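Local structure of PG_0823 protein (Porphyromonas gingivalis, 2FSW) at residues K70-P75 / E82-P87. The protein probably binds DNA as a transcriptional regulator of the HxlR-like helix-turn-helix family. Residues are numbered along the deposited sequence; the frame is centred on the assembly and turned at random.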
ATOM      1  N   LYS B  70     -17.594  -1.752   8.638  1.00 68.16           N
ATOM      2  CA  LYS B  70     -19.030  -2.071   8.733  1.00 70.05           C
ATOM      3  C   LYS B  70     -19.934  -0.882   8.392  1.00 70.41           C
ATOM      4  O   LYS B  70     -19.572   0.272   8.622  1.00 70.98           O
ATOM      5  CB  LYS B  70     -19.404  -2.729  10.076  1.00 70.09           C
ATOM      6  CG  LYS B  70     -18.927  -2.009  11.341  1.00 71.20           C
ATOM      7  CD  LYS B  70     -19.414  -2.733  12.610  1.00 71.39           C
ATOM      8  CE  LYS B  70     -18.303  -3.518  13.308  1.00 74.29           C
ATOM      9  NZ  LYS B  70     -17.504  -2.623  14.191  1.00 75.64           N
ATOM     10  N   LYS B  71     -21.102  -1.183   7.833  1.00 70.99           N
ATOM     11  CA  LYS B  71     -22.040  -0.173   7.330  1.00 71.59           C
ATOM     12  C   LYS B  71     -23.331  -0.139   8.152  1.00 71.77           C
ATOM     13  O   LYS B  71     -24.005  -1.160   8.276  1.00 71.68           O
ATOM     14  CB  LYS B  71     -22.358  -0.471   5.861  1.00 71.47           C
ATOM     15  CG  LYS B  71     -23.362   0.449   5.194  1.00 71.52           C
ATOM     16  CD  LYS B  71     -23.581   0.053   3.737  1.00 71.64           C
ATOM     17  CE  LYS B  71     -24.312  -1.278   3.611  1.00 72.47           C
ATOM     18  NZ  LYS B  71     -24.710  -1.590   2.207  1.00 72.74           N
ATOM     19  N   LYS B  72     -23.649   1.029   8.718  1.00 72.35           N
ATOM     20  CA  LYS B  72     -24.919   1.250   9.437  1.00 73.31           C
ATOM     21  C   LYS B  72     -25.888   2.039   8.564  1.00 73.13           C
ATOM     22  O   LYS B  72     -25.603   3.165   8.168  1.00 72.99           O
ATOM     23  CB  LYS B  72     -24.719   2.011  10.755  1.00 73.29           C
ATOM     24  CG  LYS B  72     -23.873   1.304  11.794  1.00 75.60           C
ATOM     25  CD  LYS B  72     -22.997   2.306  12.532  1.00 76.46           C
ATOM     26  CE  LYS B  72     -21.575   1.815  12.563  1.00 76.73           C
ATOM     27  NZ  LYS B  72     -20.655   2.809  11.940  1.00 76.13           N
ATOM     28  N   GLN B  73     -27.037   1.435   8.289  1.00 73.78           N
ATOM     29  CA  GLN B  73     -28.112   2.060   7.512  1.00 74.29           C
ATOM     30  C   GLN B  73     -29.063   2.842   8.427  1.00 74.25           C
ATOM     31  O   GLN B  73     -29.464   2.345   9.480  1.00 74.05           O
ATOM     32  CB  GLN B  73     -28.900   0.969   6.785  1.00 74.39           C
ATOM     33  CG  GLN B  73     -29.264   1.277   5.355  1.00 75.87           C
ATOM     34  CD  GLN B  73     -28.118   1.043   4.389  1.00 77.19           C
ATOM     35  OE1 GLN B  73     -27.778   1.919   3.595  1.00 78.55           O
ATOM     36  NE2 GLN B  73     -27.526  -0.143   4.443  1.00 76.98           N
ATOM     37  N   TYR B  74     -29.403   4.065   8.026  1.00 74.63           N
ATOM     38  CA  TYR B  74     -30.466   4.848   8.675  1.00 74.87           C
ATOM     39  C   TYR B  74     -31.501   5.289   7.622  1.00 74.81           C
ATOM     40  O   TYR B  74     -31.304   6.293   6.927  1.00 74.34           O
ATOM     41  CB  TYR B  74     -29.899   6.066   9.422  1.00 75.10           C
ATOM     42  CG  TYR B  74     -29.004   5.741  10.603  1.00 75.49           C
ATOM     43  CD1 TYR B  74     -27.625   5.616  10.445  1.00 75.33           C
ATOM     44  CD2 TYR B  74     -29.536   5.583  11.882  1.00 75.66           C
ATOM     45  CE1 TYR B  74     -26.795   5.321  11.531  1.00 76.08           C
ATOM     46  CE2 TYR B  74     -28.717   5.292  12.974  1.00 75.89           C
ATOM     47  CZ  TYR B  74     -27.348   5.161  12.792  1.00 76.15           C
ATOM     48  OH  TYR B  74     -26.537   4.868  13.872  1.00 75.66           O
ATOM     49  N   PRO B  75     -32.598   4.518   7.487  1.00 74.97           N
ATOM     50  CA  PRO B  75     -33.654   4.803   6.511  1.00 75.16           C
ATOM     51  C   PRO B  75     -34.680   5.836   7.019  1.00 75.09           C
ATOM     52  O   PRO B  75     -35.885   5.597   6.956  1.00 75.32           O
ATOM     53  CB  PRO B  75     -34.308   3.431   6.321  1.00 75.18           C
ATOM     54  CG  PRO B  75     -34.185   2.786   7.671  1.00 75.07           C
ATOM     55  CD  PRO B  75     -32.887   3.296   8.267  1.00 75.10           C
ATOM     56  N   GLU B  82     -23.531   5.337   7.899  1.00 65.07           N
ATOM     57  CA  GLU B  82     -22.378   5.513   8.768  1.00 64.31           C
ATOM     58  C   GLU B  82     -21.456   4.318   8.617  1.00 63.59           C
ATOM     59  O   GLU B  82     -21.925   3.183   8.486  1.00 63.08           O
ATOM     60  CB  GLU B  82     -22.808   5.686  10.225  1.00 64.14           C
ATOM     61  CG  GLU B  82     -23.218   7.111  10.534  1.00 65.16           C
ATOM     62  CD  GLU B  82     -23.792   7.322  11.926  1.00 64.81           C
ATOM     63  OE1 GLU B  82     -23.761   6.393  12.767  1.00 66.00           O
ATOM     64  OE2 GLU B  82     -24.274   8.450  12.174  1.00 66.82           O
ATOM     65  N   TYR B  83     -20.151   4.597   8.608  1.00 62.72           N
ATOM     66  CA  TYR B  83     -19.123   3.567   8.528  1.00 61.99           C
ATOM     67  C   TYR B  83     -18.196   3.589   9.738  1.00 61.36           C
ATOM     68  O   TYR B  83     -17.854   4.653  10.261  1.00 61.15           O
ATOM     69  CB  TYR B  83     -18.302   3.722   7.241  1.00 61.68           C
ATOM     70  CG  TYR B  83     -19.081   3.433   5.980  1.00 61.37           C
ATOM     71  CD1 TYR B  83     -19.202   2.129   5.497  1.00 60.86           C
ATOM     72  CD2 TYR B  83     -19.699   4.467   5.258  1.00 60.27           C
ATOM     73  CE1 TYR B  83     -19.920   1.859   4.331  1.00 61.15           C
ATOM     74  CE2 TYR B  83     -20.415   4.207   4.103  1.00 60.26           C
ATOM     75  CZ  TYR B  83     -20.521   2.900   3.637  1.00 61.10           C
ATOM     76  OH  TYR B  83     -21.238   2.631   2.475  1.00 61.67           O
ATOM     77  N   SER B  84     -17.801   2.401  10.179  1.00 60.95           N
ATOM     78  CA  SER B  84     -16.773   2.247  11.212  1.00 60.38           C
ATOM     79  C   SER B  84     -15.911   1.046  10.882  1.00 59.67           C
ATOM     80  O   SER B  84     -16.276   0.234  10.027  1.00 59.14           O
ATOM     81  CB  SER B  84     -17.399   2.073  12.592  1.00 60.48           C
ATOM     82  OG  SER B  84     -18.321   1.001  12.586  1.00 61.86           O
ATOM     83  N   LEU B  85     -14.771   0.931  11.554  1.00 59.00           N
ATOM     84  CA  LEU B  85     -13.903  -0.211  11.327  1.00 59.20           C
ATOM     85  C   LEU B  85     -14.389  -1.404  12.135  1.00 59.37           C
ATOM     86  O   LEU B  85     -14.814  -1.249  13.289  1.00 59.26           O
ATOM     87  CB  LEU B  85     -12.424   0.102  11.681  1.00 58.61           C
ATOM     88  CG  LEU B  85     -11.641   1.149  10.862  1.00 59.05           C
ATOM     89  CD1 LEU B  85     -10.149   1.121  11.212  1.00 58.00           C
ATOM     90  CD2 LEU B  85     -11.838   1.014   9.337  1.00 57.56           C
ATOM     91  N   THR B  86     -14.314  -2.585  11.519  1.00 59.60           N
ATOM     92  CA  THR B  86     -14.411  -3.857  12.231  1.00 59.38           C
ATOM     93  C   THR B  86     -13.135  -4.123  13.049  1.00 59.54           C
ATOM     94  O   THR B  86     -12.138  -3.412  12.893  1.00 59.71           O
ATOM     95  CB  THR B  86     -14.664  -5.035  11.253  1.00 59.74           C
ATOM     96  OG1 THR B  86     -13.580  -5.147  10.321  1.00 58.36           O
ATOM     97  CG2 THR B  86     -15.982  -4.853  10.496  1.00 59.45           C
ATOM     98  N   PRO B  87     -13.172  -5.112  13.970  1.00 59.32           N
ATOM     99  CA  PRO B  87     -11.936  -5.519  14.642  1.00 59.42           C
ATOM    100  C   PRO B  87     -10.822  -5.944  13.672  1.00 59.39           C
ATOM    101  O   PRO B  87      -9.643  -5.690  13.944  1.00 58.93           O
ATOM    102  CB  PRO B  87     -12.387  -6.682  15.542  1.00 59.13           C
ATOM    103  CG  PRO B  87     -13.866  -6.368  15.817  1.00 58.97           C
ATOM    104  CD  PRO B  87     -14.352  -5.835  14.500  1.00 59.23           C
TER
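Ser84 takes two lysines from the neighbouring strand on its side chain: its OG lies 3.3 Å from CG of Lys70 and accepts a weak hydrogen bond from NZ of Lys72 at 3.0 Å. To get there the Lys72 chain bends at every torsion past CG and crosses Glu82, its CD 4.1 Å from CB of Glu82. Lys70 has CG between its own N and carbonyl carbon (chi1 51°), then turns at chi3 and chi4, so that NZ gives a hydrogen bond to Leu85 O (3.2 Å) from above the carbonyl plane, while CE brushes CG2 of Thr86. These are the two antiparallel strands of the wing in a winged helix-turn-helix fold, with Lys70–Ser84 and Lys72–Glu82 as hydrogen-bonded pairs and Lys71–Tyr83 the non-hydrogen-bonded pair between them. On the Lys71–Tyr83 face, the lysine runs beside the ring and points the same way, CB 3.7 Å from Tyr83 CE1 and CD equally close to OH; helix 53-65 packs there through Leu60 and Cys64. Toward the wing tip, Tyr74 crosses Glu82 with ring and carboxylate planes 62° apart, CE1 of Tyr74 being 3.4 Å from OE1 of Glu82, and Arg80 adds a cation-pi contact to that ring. At the other end Thr86 is the N-cap of the following helix, its OG1 hydrogen-bonded to Gly89 N and to Gly67 O.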